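Local coordinates for aldo-keto reductase AKR2E4 (Bombyx mori, PDB 3WCZ), which reduces 3-dehydroecdysone and other carbonyl compounds with NADPH as hydride donor, and may help to regulate molting in the silkworm, at residues I52-V57 / V84-W89. Numbering follows the deposited sequence.
Sequences IDTAAV and VTTKLW. With NAP (NADP nicotinamide-adenine-dinucleotide phosphate), chain B.
Val57 covers one face of the Trp89 indole: its CG2 lies 3.5 Å from the centroid of the six-membered ring and 12° off the ring normal, a CH-pi contact. CB and CG1 of Val57 pack on the same face nearer CE3 and CZ3, while His120 meets Trp89 edge-to-face. The other flat group is the carboxylate of Asp53. Its OD2 forms a salt bridge with Lys87 NZ at 2.7 Å, met on the syn side but 27° out of the carboxylate plane. The same OD2 accepts a 2.7 Å hydrogen bond from O2D of the nicotinamide ribose of NADP. OD1 is held by Gln180, so both oxygens have partners.

Lys87 crosses Asp53 at about a right angle. Its chain runs extended past the methyl of Ala55 and then bends at the last torsion (chi4 76°), bringing NZ within 2.9 Å of Thr54 O. That donor stands above the carbonyl plane. Tyr58 OH also bonds NZ, which therefore has three protein oxygens around it.

The two backbones pair in parallel, Thr85 N to Ile52 O at 3.0 Å and Thr54 N to Thr85 O at 2.9 Å. After the latter bond, residues 55-57 leave the regular ladder; a weak Ala56 N to Lys87 O bond and a water bridging Val57 N and Lys87 O keep residues 56-57 tied to Lys87.

Parallel strands 51-53 and 83-88, joined through helix 61-73, form a beta-alpha-beta crossover of the TIM barrel. Asp53 and Lys87 at the C-terminal ends of the strands, and Tyr58 in the loop after the first, probably the proton donor as in related enzymes, are consistent with the Asp-Tyr-Lys part of the aldo-keto reductase catalytic tetrad, with His120 beside it and the nicotinamide ribose against the aspartate.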
ATOM      1  N   ILE A  52      -6.007   6.012  -3.538  1.00  7.39           N
ATOM      2  CA  ILE A  52      -6.191   4.684  -4.124  1.00  8.28           C
ATOM      3  C   ILE A  52      -4.813   4.091  -4.369  1.00  7.65           C
ATOM      4  O   ILE A  52      -3.967   4.787  -4.934  1.00  7.54           O
ATOM      5  CB  ILE A  52      -6.938   4.717  -5.469  1.00  8.33           C
ATOM      6  CG1 ILE A  52      -8.213   5.570  -5.402  1.00  9.56           C
ATOM      7  CG2 ILE A  52      -7.221   3.301  -5.932  1.00  9.51           C
ATOM      8  CD1 ILE A  52      -9.305   5.072  -4.478  1.00 11.37           C
ATOM      9  N   ASP A  53      -4.599   2.837  -3.961  1.00  7.08           N
ATOM     10  CA  ASP A  53      -3.352   2.094  -4.192  1.00  6.66           C
ATOM     11  C   ASP A  53      -3.598   1.030  -5.254  1.00  7.90           C
ATOM     12  O   ASP A  53      -4.503   0.205  -5.093  1.00  7.61           O
ATOM     13  CB  ASP A  53      -2.857   1.402  -2.908  1.00  7.21           C
ATOM     14  CG  ASP A  53      -1.565   0.663  -3.127  1.00  7.80           C
ATOM     15  OD1 ASP A  53      -0.514   1.328  -3.110  1.00  8.31           O
ATOM     16  OD2 ASP A  53      -1.586  -0.573  -3.323  1.00  7.73           O
ATOM     17  N   THR A  54      -2.828   1.071  -6.338  1.00  7.74           N
ATOM     18  CA  THR A  54      -2.894   0.076  -7.386  1.00  7.44           C
ATOM     19  C   THR A  54      -1.490  -0.264  -7.856  1.00  6.71           C
ATOM     20  O   THR A  54      -0.507   0.105  -7.224  1.00  7.79           O
ATOM     21  CB  THR A  54      -3.847   0.555  -8.522  1.00  7.62           C
ATOM     22  OG1 THR A  54      -4.137  -0.520  -9.430  1.00  8.92           O
ATOM     23  CG2 THR A  54      -3.298   1.697  -9.314  1.00  8.10           C
ATOM     24  N   ALA A  55      -1.398  -1.013  -8.959  1.00  7.60           N
ATOM     25  CA  ALA A  55      -0.104  -1.476  -9.469  1.00  8.27           C
ATOM     26  C   ALA A  55      -0.275  -1.990 -10.873  1.00  7.95           C
ATOM     27  O   ALA A  55      -1.324  -2.541 -11.223  1.00  8.85           O
ATOM     28  CB  ALA A  55       0.466  -2.568  -8.608  1.00  8.20           C
ATOM     29  N   ALA A  56       0.760  -1.817 -11.693  1.00  8.91           N
ATOM     30  CA  ALA A  56       0.736  -2.389 -13.036  1.00  8.48           C
ATOM     31  C   ALA A  56       0.437  -3.893 -12.991  1.00  8.60           C
ATOM     32  O   ALA A  56      -0.380  -4.418 -13.777  1.00 10.82           O
ATOM     33  CB  ALA A  56       2.066  -2.118 -13.740  1.00 10.56           C
ATOM     34  N   VAL A  57       1.076  -4.595 -12.061  1.00  8.75           N
ATOM     35  CA  VAL A  57       0.974  -6.054 -12.028  1.00  9.75           C
ATOM     36  C   VAL A  57      -0.438  -6.539 -11.651  1.00 11.50           C
ATOM     37  O   VAL A  57      -0.783  -7.707 -11.890  1.00 10.84           O
ATOM     38  CB  VAL A  57       2.062  -6.653 -11.103  1.00  9.82           C
ATOM     39  CG1 VAL A  57       1.652  -6.539  -9.639  1.00 10.68           C
ATOM     40  CG2 VAL A  57       2.361  -8.090 -11.489  1.00 11.77           C
ATOM     41  N   VAL A  84      -3.343   9.237  -6.194  1.00  8.25           N
ATOM     42  CA  VAL A  84      -3.296   7.930  -6.813  1.00  7.36           C
ATOM     43  C   VAL A  84      -1.862   7.426  -6.721  1.00  7.27           C
ATOM     44  O   VAL A  84      -0.919   8.109  -7.131  1.00  8.05           O
ATOM     45  CB  VAL A  84      -3.793   7.988  -8.263  1.00  9.27           C
ATOM     46  CG1 VAL A  84      -3.973   6.565  -8.799  1.00 10.48           C
ATOM     47  CG2 VAL A  84      -5.102   8.715  -8.349  1.00  9.99           C
ATOM     48  N   THR A  85      -1.731   6.198  -6.250  1.00  7.21           N
ATOM     49  CA  THR A  85      -0.477   5.484  -6.102  1.00  7.63           C
ATOM     50  C   THR A  85      -0.461   4.283  -7.035  1.00  7.42           C
ATOM     51  O   THR A  85      -1.393   3.486  -7.027  1.00  7.66           O
ATOM     52  CB  THR A  85      -0.299   4.990  -4.657  1.00  6.65           C
ATOM     53  OG1 THR A  85      -0.221   6.124  -3.806  1.00  8.10           O
ATOM     54  CG2 THR A  85       0.953   4.167  -4.470  1.00  7.76           C
ATOM     55  N   THR A  86       0.593   4.133  -7.843  1.00  7.10           N
ATOM     56  CA  THR A  86       0.797   2.904  -8.596  1.00  7.25           C
ATOM     57  C   THR A  86       2.272   2.510  -8.522  1.00  7.78           C
ATOM     58  O   THR A  86       3.075   3.185  -7.865  1.00  6.61           O
ATOM     59  CB  THR A  86       0.224   2.949 -10.011  1.00  7.87           C
ATOM     60  OG1 THR A  86       0.122   1.596 -10.454  1.00  8.35           O
ATOM     61  CG2 THR A  86       1.053   3.805 -10.960  1.00  9.07           C
ATOM     62  N   LYS A  87       2.598   1.379  -9.162  1.00  7.14           N
ATOM     63  CA  LYS A  87       3.867   0.695  -8.915  1.00  7.00           C
ATOM     64  C   LYS A  87       4.466   0.154 -10.202  1.00  7.50           C
ATOM     65  O   LYS A  87       3.761  -0.390 -11.074  1.00  8.34           O
ATOM     66  CB  LYS A  87       3.685  -0.453  -7.905  1.00  7.32           C
ATOM     67  CG  LYS A  87       2.809  -0.123  -6.710  1.00  7.78           C
ATOM     68  CD  LYS A  87       2.864  -1.181  -5.629  1.00  7.77           C
ATOM     69  CE  LYS A  87       1.880  -0.945  -4.516  1.00  8.06           C
ATOM     70  NZ  LYS A  87       0.494  -1.292  -4.880  1.00  8.10           N
ATOM     71  N   LEU A  88       5.788   0.282 -10.264  1.00  7.33           N
ATOM     72  CA  LEU A  88       6.641  -0.204 -11.353  1.00  7.63           C
ATOM     73  C   LEU A  88       6.919  -1.674 -11.125  1.00  8.49           C
ATOM     74  O   LEU A  88       7.442  -2.054 -10.075  1.00  7.61           O
ATOM     75  CB  LEU A  88       7.967   0.553 -11.254  1.00  7.82           C
ATOM     76  CG  LEU A  88       9.039   0.157 -12.272  1.00  7.82           C
ATOM     77  CD1 LEU A  88       8.755   0.760 -13.661  1.00  9.39           C
ATOM     78  CD2 LEU A  88      10.417   0.550 -11.733  1.00  9.37           C
ATOM     79  N   TRP A  89       6.598  -2.516 -12.111  1.00  8.25           N
ATOM     80  CA  TRP A  89       6.799  -3.942 -11.953  1.00  8.59           C
ATOM     81  C   TRP A  89       8.262  -4.371 -12.171  1.00  8.14           C
ATOM     82  O   TRP A  89       9.086  -3.604 -12.697  1.00  8.22           O
ATOM     83  CB  TRP A  89       5.795  -4.757 -12.806  1.00  9.41           C
ATOM     84  CG  TRP A  89       5.853  -6.229 -12.490  1.00  8.81           C
ATOM     85  CD1 TRP A  89       6.157  -7.255 -13.365  1.00 10.86           C
ATOM     86  CD2 TRP A  89       5.677  -6.836 -11.211  1.00 10.11           C
ATOM     87  NE1 TRP A  89       6.179  -8.440 -12.686  1.00 13.23           N
ATOM     88  CE2 TRP A  89       5.887  -8.218 -11.367  1.00 12.67           C
ATOM     89  CE3 TRP A  89       5.367  -6.344  -9.939  1.00 10.69           C
ATOM     90  CZ2 TRP A  89       5.789  -9.111 -10.301  1.00 12.81           C
ATOM     91  CZ3 TRP A  89       5.286  -7.217  -8.887  1.00 11.85           C
ATOM     92  CH2 TRP A  89       5.487  -8.587  -9.071  1.00 13.36           C
TER
HETATM   93  PA  NAP B 401      -6.394  -6.854   3.039  1.00  7.92           P
HETATM   94  O1A NAP B 401      -6.849  -5.463   2.881  1.00  9.16           O
HETATM   95  O2A NAP B 401      -5.340  -7.250   3.953  1.00  8.11           O
HETATM   96  O5B NAP B 401      -7.569  -7.866   3.214  1.00  8.86           O
HETATM   97  C5B NAP B 401      -8.676  -7.847   2.366  1.00  9.54           C
HETATM   98  C4B NAP B 401      -9.768  -8.835   2.748  1.00  8.79           C
HETATM   99  O4B NAP B 401     -10.418  -8.387   3.954  1.00 10.31           O
HETATM  100  C3B NAP B 401     -10.828  -9.070   1.742  1.00 10.82           C
HETATM  101  O3B NAP B 401     -11.161 -10.436   1.803  1.00 11.36           O
HETATM  102  C2B NAP B 401     -11.911  -8.217   2.199  1.00  9.96           C
HETATM  103  O2B NAP B 401     -13.195  -8.623   1.769  1.00 10.80           O
HETATM  104  C1B NAP B 401     -11.798  -8.281   3.699  1.00 11.14           C
HETATM  105  N9A NAP B 401     -12.254  -7.124   4.441  1.00 10.79           N
HETATM  106  C8A NAP B 401     -12.046  -5.837   4.096  1.00  9.16           C
HETATM  107  N7A NAP B 401     -12.477  -5.013   5.030  1.00 10.16           N
HETATM  108  C5A NAP B 401     -13.001  -5.779   6.038  1.00 11.09           C
HETATM  109  C6A NAP B 401     -13.597  -5.477   7.267  1.00 11.83           C
HETATM  110  N6A NAP B 401     -13.821  -4.179   7.734  1.00 13.84           N
HETATM  111  N1A NAP B 401     -13.999  -6.521   8.013  1.00 15.35           N
HETATM  112  C2A NAP B 401     -13.815  -7.776   7.603  1.00 13.05           C
HETATM  113  N3A NAP B 401     -13.236  -8.105   6.436  1.00 13.04           N
HETATM  114  C4A NAP B 401     -12.817  -7.095   5.658  1.00 11.35           C
HETATM  115  O3  NAP B 401      -5.963  -7.334   1.552  1.00  9.84           O
HETATM  116  PN  NAP B 401      -4.687  -7.318   0.599  1.00  8.29           P
HETATM  117  O1N NAP B 401      -5.242  -7.194  -0.772  1.00  9.32           O
HETATM  118  O2N NAP B 401      -3.845  -8.496   0.942  1.00  9.53           O
HETATM  119  O5D NAP B 401      -3.838  -6.027   0.974  1.00  7.70           O
HETATM  120  C5D NAP B 401      -4.369  -4.753   0.827  1.00  8.81           C
HETATM  121  C4D NAP B 401      -3.782  -3.919  -0.320  1.00  7.95           C
HETATM  122  O4D NAP B 401      -2.407  -3.656  -0.114  1.00  8.14           O
HETATM  123  C3D NAP B 401      -3.812  -4.582  -1.659  1.00  6.71           C
HETATM  124  O3D NAP B 401      -5.113  -4.656  -2.206  1.00  7.48           O
HETATM  125  C2D NAP B 401      -2.865  -3.780  -2.402  1.00  8.19           C
HETATM  126  O2D NAP B 401      -3.414  -2.536  -2.735  1.00  7.76           O
HETATM  127  C1D NAP B 401      -1.752  -3.633  -1.388  1.00  8.41           C
HETATM  128  N1N NAP B 401      -0.675  -4.630  -1.376  1.00  8.48           N
HETATM  129  C2N NAP B 401       0.551  -4.304  -1.825  1.00  7.55           C
HETATM  130  C3N NAP B 401       1.562  -5.232  -1.797  1.00  9.28           C
HETATM  131  C7N NAP B 401       2.894  -4.779  -2.262  1.00  9.39           C
HETATM  132  O7N NAP B 401       3.228  -3.570  -2.277  1.00 10.19           O
HETATM  133  N7N NAP B 401       3.790  -5.750  -2.536  1.00  5.79           N
HETATM  134  C4N NAP B 401       1.328  -6.554  -1.376  1.00  9.17           C
HETATM  135  C5N NAP B 401       0.054  -6.883  -0.893  1.00  9.24           C
HETATM  136  C6N NAP B 401      -0.913  -5.886  -0.913  1.00  9.66           C
HETATM  137  P2B NAP B 401     -14.190  -7.645   0.982  1.00 11.61           P
HETATM  138  O1X NAP B 401     -15.395  -8.552   0.663  1.00 13.70           O
HETATM  139  O2X NAP B 401     -14.584  -6.568   1.896  1.00 11.72           O
HETATM  140  O3X NAP B 401     -13.468  -7.173  -0.255  1.00 12.36           O
HETATM  141  O   HOH W   1       3.422  -3.430 -10.476  1.00  8.72           O